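Local structure of PKS (Streptomyces albus, 4OQJ) at residues T51-L60 / L70-V81. The protein probably catalyses the decarboxylative condensation of acyl units on acyl carrier proteins, as a ketosynthase in assembly of the antibiotic oxazolomycin. Sequence-based numbering, arbitrary orientation.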
ATOM      1  N   THR A  51      21.274 -17.783 -15.188  1.00 22.92           N
ATOM      2  CA  THR A  51      20.434 -17.617 -16.380  1.00 19.20           C
ATOM      3  C   THR A  51      20.884 -16.452 -17.255  1.00 19.43           C
ATOM      4  O   THR A  51      20.203 -16.080 -18.223  1.00 21.11           O
ATOM      5  CB  THR A  51      18.974 -17.408 -15.982  1.00 18.23           C
ATOM      6  OG1 THR A  51      18.905 -16.306 -15.087  1.00 18.64           O
ATOM      7  CG2 THR A  51      18.439 -18.642 -15.285  1.00 18.25           C
ATOM      8  N   LEU A  52      22.031 -15.885 -16.902  1.00 20.67           N
ATOM      9  CA  LEU A  52      22.650 -14.803 -17.657  1.00 24.74           C
ATOM     10  C   LEU A  52      22.727 -15.117 -19.149  1.00 28.60           C
ATOM     11  O   LEU A  52      23.172 -16.195 -19.542  1.00 28.79           O
ATOM     12  CB  LEU A  52      24.051 -14.534 -17.118  1.00 22.40           C
ATOM     13  CG  LEU A  52      24.777 -13.323 -17.693  1.00 25.60           C
ATOM     14  CD1 LEU A  52      24.065 -12.047 -17.267  1.00 21.67           C
ATOM     15  CD2 LEU A  52      26.232 -13.316 -17.261  1.00 31.66           C
ATOM     16  N   THR A  53      22.278 -14.172 -19.966  1.00 22.61           N
ATOM     17  CA  THR A  53      22.383 -14.279 -21.412  1.00 22.42           C
ATOM     18  C   THR A  53      23.543 -13.411 -21.890  1.00 25.62           C
ATOM     19  O   THR A  53      23.648 -12.253 -21.497  1.00 27.92           O
ATOM     20  CB  THR A  53      21.077 -13.840 -22.110  1.00 24.34           C
ATOM     21  OG1 THR A  53      20.008 -14.722 -21.737  1.00 26.88           O
ATOM     22  CG2 THR A  53      21.235 -13.855 -23.634  1.00 32.50           C
ATOM     23  N   HIS A  54      24.427 -13.976 -22.711  1.00 26.04           N
ATOM     24  CA  HIS A  54      25.499 -13.201 -23.342  1.00 30.14           C
ATOM     25  C   HIS A  54      25.048 -12.765 -24.740  1.00 34.43           C
ATOM     26  O   HIS A  54      24.517 -13.570 -25.504  1.00 37.23           O
ATOM     27  CB  HIS A  54      26.792 -14.011 -23.417  1.00 33.63           C
ATOM     28  CG  HIS A  54      27.430 -14.251 -22.084  1.00 37.41           C
ATOM     29  ND1 HIS A  54      27.118 -15.338 -21.293  1.00 39.70           N
ATOM     30  CD2 HIS A  54      28.352 -13.539 -21.395  1.00 39.30           C
ATOM     31  CE1 HIS A  54      27.826 -15.288 -20.179  1.00 40.88           C
ATOM     32  NE2 HIS A  54      28.581 -14.204 -20.215  1.00 40.94           N
ATOM     33  N   PHE A  55      25.231 -11.487 -25.059  1.00 31.58           N
ATOM     34  CA  PHE A  55      24.768 -10.949 -26.338  1.00 28.07           C
ATOM     35  C   PHE A  55      25.919 -10.854 -27.331  1.00 29.66           C
ATOM     36  O   PHE A  55      27.002 -10.370 -26.993  1.00 30.02           O
ATOM     37  CB  PHE A  55      24.147  -9.562 -26.163  1.00 26.85           C
ATOM     38  CG  PHE A  55      23.011  -9.511 -25.181  1.00 28.52           C
ATOM     39  CD1 PHE A  55      21.855 -10.236 -25.397  1.00 31.25           C
ATOM     40  CD2 PHE A  55      23.094  -8.703 -24.058  1.00 31.15           C
ATOM     41  CE1 PHE A  55      20.800 -10.168 -24.497  1.00 29.26           C
ATOM     42  CE2 PHE A  55      22.040  -8.630 -23.152  1.00 29.15           C
ATOM     43  CZ  PHE A  55      20.897  -9.364 -23.380  1.00 26.29           C
ATOM     44  N   SER A  56      25.676 -11.312 -28.557  1.00 32.47           N
ATOM     45  CA  SER A  56      26.645 -11.157 -29.636  1.00 35.78           C
ATOM     46  C   SER A  56      26.634  -9.710 -30.083  1.00 33.50           C
ATOM     47  O   SER A  56      25.649  -9.000 -29.866  1.00 30.55           O
ATOM     48  CB  SER A  56      26.300 -12.069 -30.811  1.00 33.75           C
ATOM     49  OG  SER A  56      25.049 -11.685 -31.360  1.00 31.59           O
ATOM     50  N   ASP A  57      27.718  -9.275 -30.712  1.00 33.59           N
ATOM     51  CA  ASP A  57      27.763  -7.950 -31.320  1.00 34.52           C
ATOM     52  C   ASP A  57      26.641  -7.781 -32.340  1.00 34.85           C
ATOM     53  O   ASP A  57      26.042  -6.710 -32.429  1.00 35.78           O
ATOM     54  CB  ASP A  57      29.118  -7.697 -31.993  1.00 37.75           C
ATOM     55  CG  ASP A  57      30.230  -7.440 -30.996  1.00 39.92           C
ATOM     56  OD1 ASP A  57      29.922  -7.091 -29.837  1.00 41.90           O
ATOM     57  OD2 ASP A  57      31.413  -7.578 -31.376  1.00 44.98           O
ATOM     58  N   GLU A  58      26.353  -8.834 -33.103  1.00 34.94           N
ATOM     59  CA  GLU A  58      25.256  -8.787 -34.067  1.00 35.00           C
ATOM     60  C   GLU A  58      23.924  -8.478 -33.379  1.00 33.45           C
ATOM     61  O   GLU A  58      23.173  -7.609 -33.827  1.00 33.18           O
ATOM     62  CB  GLU A  58      25.136 -10.106 -34.834  1.00 37.34           C
ATOM     63  CG  GLU A  58      24.002 -10.103 -35.862  1.00 42.65           C
ATOM     64  CD  GLU A  58      23.704 -11.474 -36.434  1.00 44.17           C
ATOM     65  OE1 GLU A  58      24.390 -12.451 -36.059  1.00 43.96           O
ATOM     66  OE2 GLU A  58      22.786 -11.571 -37.274  1.00 45.83           O
ATOM     67  N   GLU A  59      23.628  -9.198 -32.301  1.00 31.66           N
ATOM     68  CA  GLU A  59      22.389  -8.979 -31.550  1.00 31.67           C
ATOM     69  C   GLU A  59      22.320  -7.572 -30.989  1.00 33.35           C
ATOM     70  O   GLU A  59      21.261  -6.952 -30.993  1.00 38.50           O
ATOM     71  CB  GLU A  59      22.262  -9.991 -30.409  1.00 36.37           C
ATOM     72  CG  GLU A  59      22.022 -11.415 -30.892  1.00 45.59           C
ATOM     73  CD  GLU A  59      22.326 -12.474 -29.841  1.00 50.54           C
ATOM     74  OE1 GLU A  59      23.220 -12.261 -28.985  1.00 45.23           O
ATOM     75  OE2 GLU A  59      21.662 -13.531 -29.882  1.00 53.73           O
ATOM     76  N   LEU A  60      23.449  -7.067 -30.499  1.00 32.31           N
ATOM     77  CA  LEU A  60      23.476  -5.728 -29.931  1.00 32.74           C
ATOM     78  C   LEU A  60      23.247  -4.683 -31.029  1.00 35.03           C
ATOM     79  O   LEU A  60      22.532  -3.700 -30.828  1.00 37.42           O
ATOM     80  CB  LEU A  60      24.799  -5.486 -29.201  1.00 31.81           C
ATOM     81  CG  LEU A  60      24.943  -6.335 -27.931  1.00 30.79           C
ATOM     82  CD1 LEU A  60      26.379  -6.359 -27.440  1.00 29.41           C
ATOM     83  CD2 LEU A  60      24.008  -5.834 -26.834  1.00 32.60           C
ATOM     84  N   LEU A  70      29.679  -0.275 -28.078  1.00 53.15           N
ATOM     85  CA  LEU A  70      30.169  -1.642 -28.238  1.00 47.55           C
ATOM     86  C   LEU A  70      31.664  -1.733 -28.039  1.00 57.18           C
ATOM     87  O   LEU A  70      32.164  -2.685 -27.441  1.00 65.83           O
ATOM     88  CB  LEU A  70      29.822  -2.178 -29.632  1.00 47.01           C
ATOM     89  CG  LEU A  70      28.418  -2.723 -29.863  1.00 54.43           C
ATOM     90  CD1 LEU A  70      28.250  -3.091 -31.335  1.00 65.32           C
ATOM     91  CD2 LEU A  70      28.164  -3.930 -28.985  1.00 52.47           C
ATOM     92  N   ALA A  71      32.373  -0.736 -28.560  1.00 64.33           N
ATOM     93  CA  ALA A  71      33.830  -0.710 -28.524  1.00 67.00           C
ATOM     94  C   ALA A  71      34.358  -0.486 -27.110  1.00 63.12           C
ATOM     95  O   ALA A  71      35.464  -0.921 -26.777  1.00 62.80           O
ATOM     96  CB  ALA A  71      34.352   0.372 -29.451  1.00 70.95           C
ATOM     97  N   ASP A  72      33.559   0.196 -26.292  1.00 57.99           N
ATOM     98  CA  ASP A  72      33.965   0.570 -24.942  1.00 52.45           C
ATOM     99  C   ASP A  72      34.196  -0.666 -24.070  1.00 50.55           C
ATOM    100  O   ASP A  72      33.310  -1.506 -23.907  1.00 51.41           O
ATOM    101  CB  ASP A  72      32.913   1.486 -24.317  1.00 51.99           C
ATOM    102  CG  ASP A  72      33.433   2.232 -23.101  1.00 58.10           C
ATOM    103  OD1 ASP A  72      34.404   1.753 -22.478  1.00 55.92           O
ATOM    104  OD2 ASP A  72      32.863   3.294 -22.769  1.00 63.10           O
ATOM    105  N   ASP A  73      35.400  -0.763 -23.513  1.00 55.02           N
ATOM    106  CA  ASP A  73      35.809  -1.930 -22.734  1.00 55.99           C
ATOM    107  C   ASP A  73      35.059  -2.016 -21.400  1.00 49.72           C
ATOM    108  O   ASP A  73      35.093  -3.046 -20.726  1.00 53.38           O
ATOM    109  CB  ASP A  73      37.324  -1.895 -22.487  1.00 61.21           C
ATOM    110  N   ARG A  74      34.379  -0.935 -21.028  1.00 44.74           N
ATOM    111  CA  ARG A  74      33.548  -0.936 -19.829  1.00 46.11           C
ATOM    112  C   ARG A  74      32.169  -1.531 -20.106  1.00 46.14           C
ATOM    113  O   ARG A  74      31.426  -1.851 -19.178  1.00 48.95           O
ATOM    114  CB  ARG A  74      33.388   0.481 -19.283  1.00 55.54           C
ATOM    115  CG  ARG A  74      34.679   1.127 -18.788  1.00 66.68           C
ATOM    116  CD  ARG A  74      34.371   2.364 -17.960  1.00 72.89           C
ATOM    117  NE  ARG A  74      33.457   3.272 -18.653  1.00 79.44           N
ATOM    118  CZ  ARG A  74      32.659   4.150 -18.048  1.00 85.31           C
ATOM    119  NH1 ARG A  74      32.646   4.254 -16.724  1.00 87.89           N
ATOM    120  NH2 ARG A  74      31.866   4.927 -18.772  1.00 87.46           N
ATOM    121  N   TYR A  75      31.823  -1.670 -21.383  1.00 41.26           N
ATOM    122  CA  TYR A  75      30.497  -2.152 -21.750  1.00 36.93           C
ATOM    123  C   TYR A  75      30.381  -3.647 -21.484  1.00 32.92           C
ATOM    124  O   TYR A  75      31.247  -4.432 -21.879  1.00 36.43           O
ATOM    125  CB  TYR A  75      30.186  -1.839 -23.222  1.00 37.60           C
ATOM    126  CG  TYR A  75      28.725  -2.020 -23.578  1.00 36.20           C
ATOM    127  CD1 TYR A  75      27.772  -1.084 -23.196  1.00 36.37           C
ATOM    128  CD2 TYR A  75      28.296  -3.128 -24.282  1.00 34.96           C
ATOM    129  CE1 TYR A  75      26.425  -1.254 -23.509  1.00 34.62           C
ATOM    130  CE2 TYR A  75      26.953  -3.305 -24.602  1.00 34.42           C
ATOM    131  CZ  TYR A  75      26.024  -2.362 -24.216  1.00 36.95           C
ATOM    132  OH  TYR A  75      24.693  -2.536 -24.542  1.00 41.61           O
ATOM    133  N   VAL A  76      29.299  -4.030 -20.811  1.00 27.12           N
ATOM    134  CA  VAL A  76      29.027  -5.426 -20.479  1.00 26.45           C
ATOM    135  C   VAL A  76      27.980  -6.000 -21.434  1.00 26.92           C
ATOM    136  O   VAL A  76      26.819  -5.591 -21.414  1.00 26.55           O
ATOM    137  CB  VAL A  76      28.540  -5.553 -19.018  1.00 28.49           C
ATOM    138  CG1 VAL A  76      28.278  -7.018 -18.652  1.00 32.43           C
ATOM    139  CG2 VAL A  76      29.563  -4.915 -18.067  1.00 26.98           C
ATOM    140  N   LYS A  77      28.385  -6.961 -22.255  1.00 26.40           N
ATOM    141  CA  LYS A  77      27.513  -7.494 -23.298  1.00 26.82           C
ATOM    142  C   LYS A  77      26.711  -8.693 -22.799  1.00 26.05           C
ATOM    143  O   LYS A  77      26.802  -9.791 -23.341  1.00 25.60           O
ATOM    144  CB  LYS A  77      28.337  -7.876 -24.529  1.00 28.66           C
ATOM    145  CG  LYS A  77      29.116  -6.700 -25.110  1.00 30.34           C
ATOM    146  CD  LYS A  77      29.963  -7.120 -26.296  1.00 34.30           C
ATOM    147  CE  LYS A  77      30.775  -5.952 -26.829  1.00 38.64           C
ATOM    148  NZ  LYS A  77      31.677  -6.388 -27.924  1.00 39.04           N
ATOM    149  N   ALA A  78      25.909  -8.466 -21.764  1.00 24.44           N
ATOM    150  CA  ALA A  78      25.129  -9.532 -21.162  1.00 24.19           C
ATOM    151  C   ALA A  78      23.959  -8.944 -20.399  1.00 22.59           C
ATOM    152  O   ALA A  78      23.958  -7.762 -20.074  1.00 24.98           O
ATOM    153  CB  ALA A  78      26.003 -10.373 -20.237  1.00 28.98           C
ATOM    154  N   GLY A  79      22.959  -9.769 -20.132  1.00 20.12           N
ATOM    155  CA  GLY A  79      21.780  -9.320 -19.430  1.00 19.23           C
ATOM    156  C   GLY A  79      20.966 -10.495 -18.939  1.00 19.01           C
ATOM    157  O   GLY A  79      21.202 -11.636 -19.337  1.00 19.55           O
ATOM    158  N   GLN A  80      20.025 -10.205 -18.049  1.00 16.80           N
ATOM    159  CA  GLN A  80      19.115 -11.198 -17.500  1.00 16.54           C
ATOM    160  C   GLN A  80      17.756 -10.898 -18.063  1.00 20.26           C
ATOM    161  O   GLN A  80      17.025 -10.073 -17.495  1.00 20.12           O
ATOM    162  CB  GLN A  80      19.097 -11.127 -15.973  1.00 16.62           C
ATOM    163  CG  GLN A  80      20.364 -11.656 -15.322  1.00 17.14           C
ATOM    164  CD  GLN A  80      20.378 -13.168 -15.221  1.00 20.01           C
ATOM    165  OE1 GLN A  80      19.586 -13.853 -15.869  1.00 20.80           O
ATOM    166  NE2 GLN A  80      21.278 -13.698 -14.390  1.00 21.59           N
ATOM    167  N   VAL A  81      17.422 -11.533 -19.186  1.00 20.23           N
ATOM    168  CA  VAL A  81      16.226 -11.161 -19.938  1.00 19.75           C
ATOM    169  C   VAL A  81      15.036 -12.076 -19.685  1.00 18.11           C
ATOM    170  O   VAL A  81      15.178 -13.278 -19.431  1.00 20.61           O
ATOM    171  CB  VAL A  81      16.502 -11.129 -21.462  1.00 27.31           C
ATOM    172  CG1 VAL A  81      17.780 -10.351 -21.753  1.00 29.27           C
ATOM    173  CG2 VAL A  81      16.592 -12.521 -22.037  1.00 37.54           C
TER
HETATM  174  O   HOH W   1      18.791 -14.189 -19.588  1.00 15.97           O
HETATM  175  O   HOH W   2      28.714 -11.547 -25.206  1.00 43.07           O
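A short antiparallel pairing of strand 53-54 with strand 75-79 brings Thr53 opposite Gly79 as a hydrogen-bonded pair. Thr53 N donates to Gly79 O over 2.8 Å, and Gly79 N returns a bond to Thr53 O. One residue on, His54 and Ala78 form the non-hydrogen-bonded pair, with Leu52 CD1 beside Ala78 CB at 3.9 Å. Phe55 N adds a bond, from above the carbonyl plane, to O of Lys77, the central residue of an inverse gamma turn. With Phe55 CG beside its backbone N (chi1 -57°), the ring folds back along the partner strand: Phe55 CE2 lies 3.4 Å from Gly79 N, Thr53 O sits over the centre of one ring face, and Val81 CG1 meets the ring edge in plane, 3.7 Å from Phe55 CZ. The two strands belong to a three-stranded sheet within the ketosynthase region, separate from the large mixed sheet; strand 230-231 pairs with the other side of 75-79. Past Phe55, a capping box of Ser56 and Glu59 starts helix 57-62. From its first turn the syn lone pair of Asp57 OD1 receives Lys77 NZ at 2.7 Å, a salt bridge reached by a lysine chain extended beyond CG. Leu60 CD1 packs against Lys77 CG and, tightly, against Leu70 CD2 (3.4 Å). At the far end Thr51 OG1 donates to Gln80 OE1 at 2.7 Å, while a water links Thr51 O, Thr53 OG1 and Val81 N.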